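Local structure of short-chain dehydrogenase/reductase SDR (Vibrio parahaemolyticus, 3GUY) at the interface of chains A and B. The protein is a short-chain dehydrogenase/reductase, an oxidoreductase that probably uses NAD(H) or NADP(H) to reduce or oxidise its substrate. Coordinates in Å, arbitrary orientation; residue numbers count along the deposited sequence, not the author numbering. Chains: chain A/B, Short-chain dehydrogenase/reductase SDR.

Contact 1: the interface of chains A and B. Residues chain A 202, 205-206, 215, 218, 220; chain B 205-206, 215, 218.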
loop_
_atom_site.group_PDB
_atom_site.type_symbol
_atom_site.label_atom_id
_atom_site.label_comp_id
_atom_site.label_asym_id
_atom_site.label_seq_id
_atom_site.Cartn_x
_atom_site.Cartn_y
_atom_site.Cartn_z
ATOM N N MET A 202 -23.927 9.397 2.335
ATOM C CA MET A 202 -22.876 9.439 1.305
ATOM C C MET A 202 -22.594 8.018 0.766
ATOM O O MET A 202 -22.495 7.791 -0.427
ATOM C CB MET A 202 -21.611 10.055 1.930
ATOM C CG MET A 202 -20.698 10.714 0.944
ATOM S SD MET A 202 -21.467 12.023 -0.031
ATOM C CE MET A 202 -21.765 11.187 -1.569
ATOM N N GLY A 205 -25.605 7.044 -1.196
ATOM C CA GLY A 205 -25.534 7.822 -2.434
ATOM C C GLY A 205 -24.426 7.449 -3.437
ATOM O O GLY A 205 -24.613 7.637 -4.619
ATOM N N ALA A 206 -23.278 6.909 -2.992
ATOM C CA ALA A 206 -22.149 6.689 -3.944
ATOM C C ALA A 206 -22.153 5.292 -4.584
ATOM O O ALA A 206 -21.767 5.112 -5.759
ATOM C CB ALA A 206 -20.801 6.984 -3.248
ATOM N N VAL A 215 -19.099 0.704 -8.622
ATOM C CA VAL A 215 -18.234 1.329 -7.628
ATOM C C VAL A 215 -17.722 0.252 -6.669
ATOM O O VAL A 215 -18.517 -0.315 -5.927
ATOM C CB VAL A 215 -18.984 2.400 -6.864
ATOM C CG1 VAL A 215 -18.140 2.945 -5.670
ATOM C CG2 VAL A 215 -19.422 3.483 -7.887
ATOM N N ILE A 218 -14.889 2.810 -1.893
ATOM C CA ILE A 218 -15.136 4.224 -1.570
ATOM C C ILE A 218 -14.628 4.528 -0.222
ATOM O O ILE A 218 -14.635 3.702 0.673
ATOM C CB ILE A 218 -16.645 4.687 -1.600
ATOM C CG1 ILE A 218 -17.514 3.921 -0.634
ATOM C CG2 ILE A 218 -17.190 4.598 -2.980
ATOM C CD1 ILE A 218 -18.920 4.558 -0.446
ATOM N N VAL A 220 -15.032 7.655 2.601
ATOM C CA VAL A 220 -15.884 8.762 3.016
ATOM C C VAL A 220 -15.322 9.433 4.255
ATOM O O VAL A 220 -14.937 8.767 5.248
ATOM C CB VAL A 220 -17.327 8.262 3.278
ATOM C CG1 VAL A 220 -18.244 9.397 3.680
ATOM C CG2 VAL A 220 -17.878 7.589 1.994
ATOM N N GLY B 205 -22.369 10.841 -9.839
ATOM C CA GLY B 205 -23.224 10.496 -8.685
ATOM C C GLY B 205 -22.534 10.567 -7.320
ATOM O O GLY B 205 -23.035 11.198 -6.414
ATOM N N ALA B 206 -21.369 9.934 -7.187
ATOM C CA ALA B 206 -20.584 9.934 -5.928
ATOM C C ALA B 206 -20.051 11.319 -5.501
ATOM O O ALA B 206 -20.008 11.664 -4.301
ATOM C CB ALA B 206 -19.429 8.959 -6.057
ATOM N N VAL B 215 -17.178 12.016 -0.565
ATOM C CA VAL B 215 -16.414 10.867 -1.070
ATOM C C VAL B 215 -15.040 11.439 -1.424
ATOM O O VAL B 215 -14.921 12.206 -2.397
ATOM C CB VAL B 215 -17.035 10.268 -2.305
ATOM C CG1 VAL B 215 -16.025 9.295 -3.004
ATOM C CG2 VAL B 215 -18.414 9.607 -1.934
ATOM N N ILE B 218 -12.576 7.207 -4.696
ATOM C CA ILE B 218 -13.472 6.277 -5.290
ATOM C C ILE B 218 -12.800 5.442 -6.406
ATOM O O ILE B 218 -11.969 5.942 -7.204
ATOM C CB ILE B 218 -14.757 7.020 -5.803
ATOM C CG1 ILE B 218 -15.857 6.016 -6.140
ATOM C CG2 ILE B 218 -14.433 7.911 -6.959
ATOM C CD1 ILE B 218 -17.272 6.664 -6.435
#
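A:Ile218 and B:Ile218 face each other at the middle of two antiparallel strands, strand 213-221 of chain A and strand 214-222 of chain B, and form the apolar centre. Their side chains do not mirror each other. In B:Ile218, CG1 lies anti to the backbone N (chi1 -167°), whereas in A:Ile218 CG1 takes the crowded position between N and the carbonyl carbon (chi1 59°); these two rotamers break the two-fold symmetry locally. The result is that branch meets stem: the CG2 methyl of A:Ile218 lies 3.7 Å from CG1 of B:Ile218 and also touches the CD1 tip. The two side chains cross obliquely. A:Val215 meets B:Ile218 at about a right angle, and its CG1 methyl is 3.9 Å from both CG1 and CD1 of that side chain.

Above the strands, the ends of the two helices meet through A:Ala206 and B:Ala206, both engineered in place of serine. Their CB methyls meet tip to tip at 3.7 Å. The CB of A:Ala206 also rests on CG2 of B:Val215 at 3.8 Å, tying helix to strand. That same CG2 receives A:Met202, whose chain bends at chi2 and chi3 and brings the CE methyl to 3.7 Å, the two side chains crossing at about a right angle. A second strand pairing, A:Val220 with B:Val215, flanks this packed cluster, although its methyls lie farther apart.

The rim is polar but unbonded across the chains. CE of A:Met202 lies 3.3 Å from the carbonyl O of B:Ala206, a van der Waals contact. The carbonyl O of A:Gly205 and the carbonyl O of B:Gly205 are 4.3 Å apart. The polar atoms of this patch make no bond to the other subunit. The patch thus joins the final strand and preceding helix of each subunit by apolar packing, consistent with a classical SDR dimer interface.

Contact 2: the interface of chains A and B. Residues chain A 208-215; chain B 194, 198, 202, 221.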
loop_
_atom_site.group_PDB
_atom_site.type_symbol
_atom_site.label_atom_id
_atom_site.label_comp_id
_atom_site.label_asym_id
_atom_site.label_seq_id
_atom_site.Cartn_x
_atom_site.Cartn_y
_atom_site.Cartn_z
ATOM N N ALA A 208 -23.031 2.235 -6.609
ATOM C CA ALA A 208 -23.767 2.191 -7.861
ATOM C C ALA A 208 -23.285 1.038 -8.740
ATOM O O ALA A 208 -22.112 0.645 -8.702
ATOM C CB ALA A 208 -23.609 3.527 -8.630
ATOM N N ASN A 209 -24.198 0.513 -9.543
ATOM C CA ASN A 209 -23.862 -0.474 -10.577
ATOM C C ASN A 209 -24.594 0.008 -11.825
ATOM O O ASN A 209 -25.818 -0.102 -11.894
ATOM C CB ASN A 209 -24.337 -1.868 -10.196
ATOM C CG ASN A 209 -23.728 -2.377 -8.873
ATOM O OD1 ASN A 209 -24.173 -2.001 -7.755
ATOM N ND2 ASN A 209 -22.727 -3.270 -8.989
ATOM N N ILE A 210 -23.857 0.615 -12.759
ATOM C CA ILE A 210 -24.412 1.186 -14.003
ATOM C C ILE A 210 -23.737 0.558 -15.231
ATOM O O ILE A 210 -22.505 0.583 -15.375
ATOM C CB ILE A 210 -24.220 2.704 -14.044
ATOM C CG1 ILE A 210 -25.006 3.348 -12.902
ATOM C CG2 ILE A 210 -24.599 3.272 -15.438
ATOM C CD1 ILE A 210 -25.026 4.845 -12.958
ATOM N N GLY A 211 -24.543 -0.029 -16.109
ATOM C CA GLY A 211 -24.025 -0.681 -17.306
ATOM C C GLY A 211 -22.999 -1.755 -17.031
ATOM O O GLY A 211 -23.247 -2.684 -16.278
ATOM N N ASN A 212 -21.826 -1.637 -17.635
ATOM C CA ASN A 212 -20.791 -2.672 -17.490
ATOM C C ASN A 212 -19.896 -2.545 -16.219
ATOM O O ASN A 212 -18.854 -3.208 -16.104
ATOM C CB ASN A 212 -19.894 -2.638 -18.727
ATOM C CG ASN A 212 -19.085 -3.893 -18.894
ATOM O OD1 ASN A 212 -19.291 -4.888 -18.178
ATOM N ND2 ASN A 212 -18.143 -3.866 -19.847
ATOM N N GLY A 213 -20.280 -1.692 -15.282
ATOM C CA GLY A 213 -19.343 -1.312 -14.211
ATOM C C GLY A 213 -20.004 -1.011 -12.887
ATOM O O GLY A 213 -21.222 -0.926 -12.797
ATOM N N TYR A 214 -19.177 -0.876 -11.852
ATOM C CA TYR A 214 -19.669 -0.702 -10.504
ATOM C C TYR A 214 -18.635 0.052 -9.675
ATOM O O TYR A 214 -17.453 0.048 -9.994
ATOM C CB TYR A 214 -20.006 -2.079 -9.870
ATOM C CG TYR A 214 -18.825 -2.916 -9.517
ATOM C CD1 TYR A 214 -18.479 -3.131 -8.201
ATOM C CD2 TYR A 214 -18.050 -3.507 -10.494
ATOM C CE1 TYR A 214 -17.393 -3.863 -7.882
ATOM C CE2 TYR A 214 -16.964 -4.279 -10.164
ATOM C CZ TYR A 214 -16.651 -4.444 -8.870
ATOM O OH TYR A 214 -15.575 -5.190 -8.531
ATOM N N VAL A 215 -19.099 0.704 -8.622
ATOM C CA VAL A 215 -18.234 1.329 -7.628
ATOM C C VAL A 215 -17.722 0.252 -6.669
ATOM O O VAL A 215 -18.517 -0.315 -5.927
ATOM C CB VAL A 215 -18.984 2.400 -6.864
ATOM C CG1 VAL A 215 -18.140 2.945 -5.670
ATOM C CG2 VAL A 215 -19.422 3.483 -7.887
ATOM N N MET B 194 -15.823 -0.766 -19.497
ATOM C CA MET B 194 -16.705 0.183 -18.871
ATOM C C MET B 194 -16.692 1.386 -19.803
ATOM O O MET B 194 -15.632 1.958 -20.055
ATOM C CB MET B 194 -16.176 0.565 -17.478
ATOM C CG MET B 194 -17.020 1.561 -16.716
ATOM S SD MET B 194 -16.509 1.817 -15.013
ATOM C CE MET B 194 -14.727 2.040 -15.145
ATOM N N ASP B 198 -20.835 5.501 -18.733
ATOM C CA ASP B 198 -21.278 4.861 -17.465
ATOM C C ASP B 198 -20.325 5.192 -16.318
ATOM O O ASP B 198 -20.779 5.513 -15.210
ATOM C CB ASP B 198 -21.456 3.349 -17.614
ATOM C CG ASP B 198 -22.579 2.988 -18.600
ATOM O OD1 ASP B 198 -23.489 3.828 -18.797
ATOM O OD2 ASP B 198 -22.535 1.875 -19.160
ATOM N N MET B 202 -21.400 7.187 -12.712
ATOM C CA MET B 202 -21.014 6.763 -11.343
ATOM C C MET B 202 -20.142 7.748 -10.591
ATOM O O MET B 202 -20.350 7.966 -9.363
ATOM C CB MET B 202 -20.337 5.381 -11.401
ATOM C CG MET B 202 -21.340 4.276 -11.735
ATOM S SD MET B 202 -20.779 2.576 -11.706
ATOM C CE MET B 202 -20.044 2.488 -13.285
ATOM N N ASN B 221 -14.886 0.062 -11.440
ATOM C CA ASN B 221 -14.305 -1.029 -12.201
ATOM C C ASN B 221 -15.351 -1.639 -13.114
ATOM O O ASN B 221 -16.561 -1.595 -12.823
ATOM C CB ASN B 221 -13.809 -2.132 -11.267
ATOM C CG ASN B 221 -12.394 -1.920 -10.798
ATOM O OD1 ASN B 221 -12.146 -1.634 -9.622
ATOM N ND2 ASN B 221 -11.463 -2.074 -11.695
#
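B:Met202 lies over the backbone of A:Gly213 and A:Tyr214, where the C-terminal strands of two SDR subunits pair antiparallel in the manner common in this family. Its CG is anti to the carbonyl carbon (chi1 -71°) and chi2 is extended, which carries the thioether from helix 196-207 of chain B onto the neighbouring strand. SD lies 3.7 Å from CA of A:Tyr214, and the CE methyl, turned by the bend at chi3, reaches the carbonyl carbon of A:Gly213 at 3.5 Å. Farther back, CG of B:Met202 touches CB of A:Ala208 and CD1 of A:Ile210, both at 3.9 Å. The A:Ile210 and A:Val215 side chains run past the methionine in the opposite direction, so it is packed along its length and hides 87 Å² against chain A.

Beneath it, A:Tyr214 and B:Asn221 exchange two backbone hydrogen bonds. A:Tyr214 N donates to B:Asn221 O at 2.9 Å, and B:Asn221 N returns a bond to A:Tyr214 O of equal length. CD2 of the A:Tyr214 ring lies 3.4 Å from B:Asn221 O, which sits well off the ring plane; ring and side-chain amide planes are 40° apart.

B:Asp198 forms the flank of the packed part. Its OD1 lies 3.6 Å from the CG2 methyl of A:Ile210, while OD2 leans on CA of A:Gly211; these are contacts of carboxylate oxygens with carbon, not hydrogen bonds. Packing is looser only beyond this, at the far edge, where ND2 of A:Asn212 stays 3.9 Å from N of B:Met194, beyond bonding distance, and each residue hides little surface.

Contact 1 and contact 2 lie about 12 Å apart, measured between the centres of their C-alpha atoms, and share A:Val215 on strand 213-221. Contact 1 uses helix and strand of both chains near the two-fold axis, where like residues meet. Contact 2, farther out, sets helix 196-207 and strand 214-222 of chain B against strand 213-221 of chain A and the segment before it, and supplies strand-pairing bonds. Together they extend the sheet of one subunit into the other. In the deposited tetramer this pairing plausibly forms one of the dimeric halves, though the structure alone does not prove the oligomer in solution.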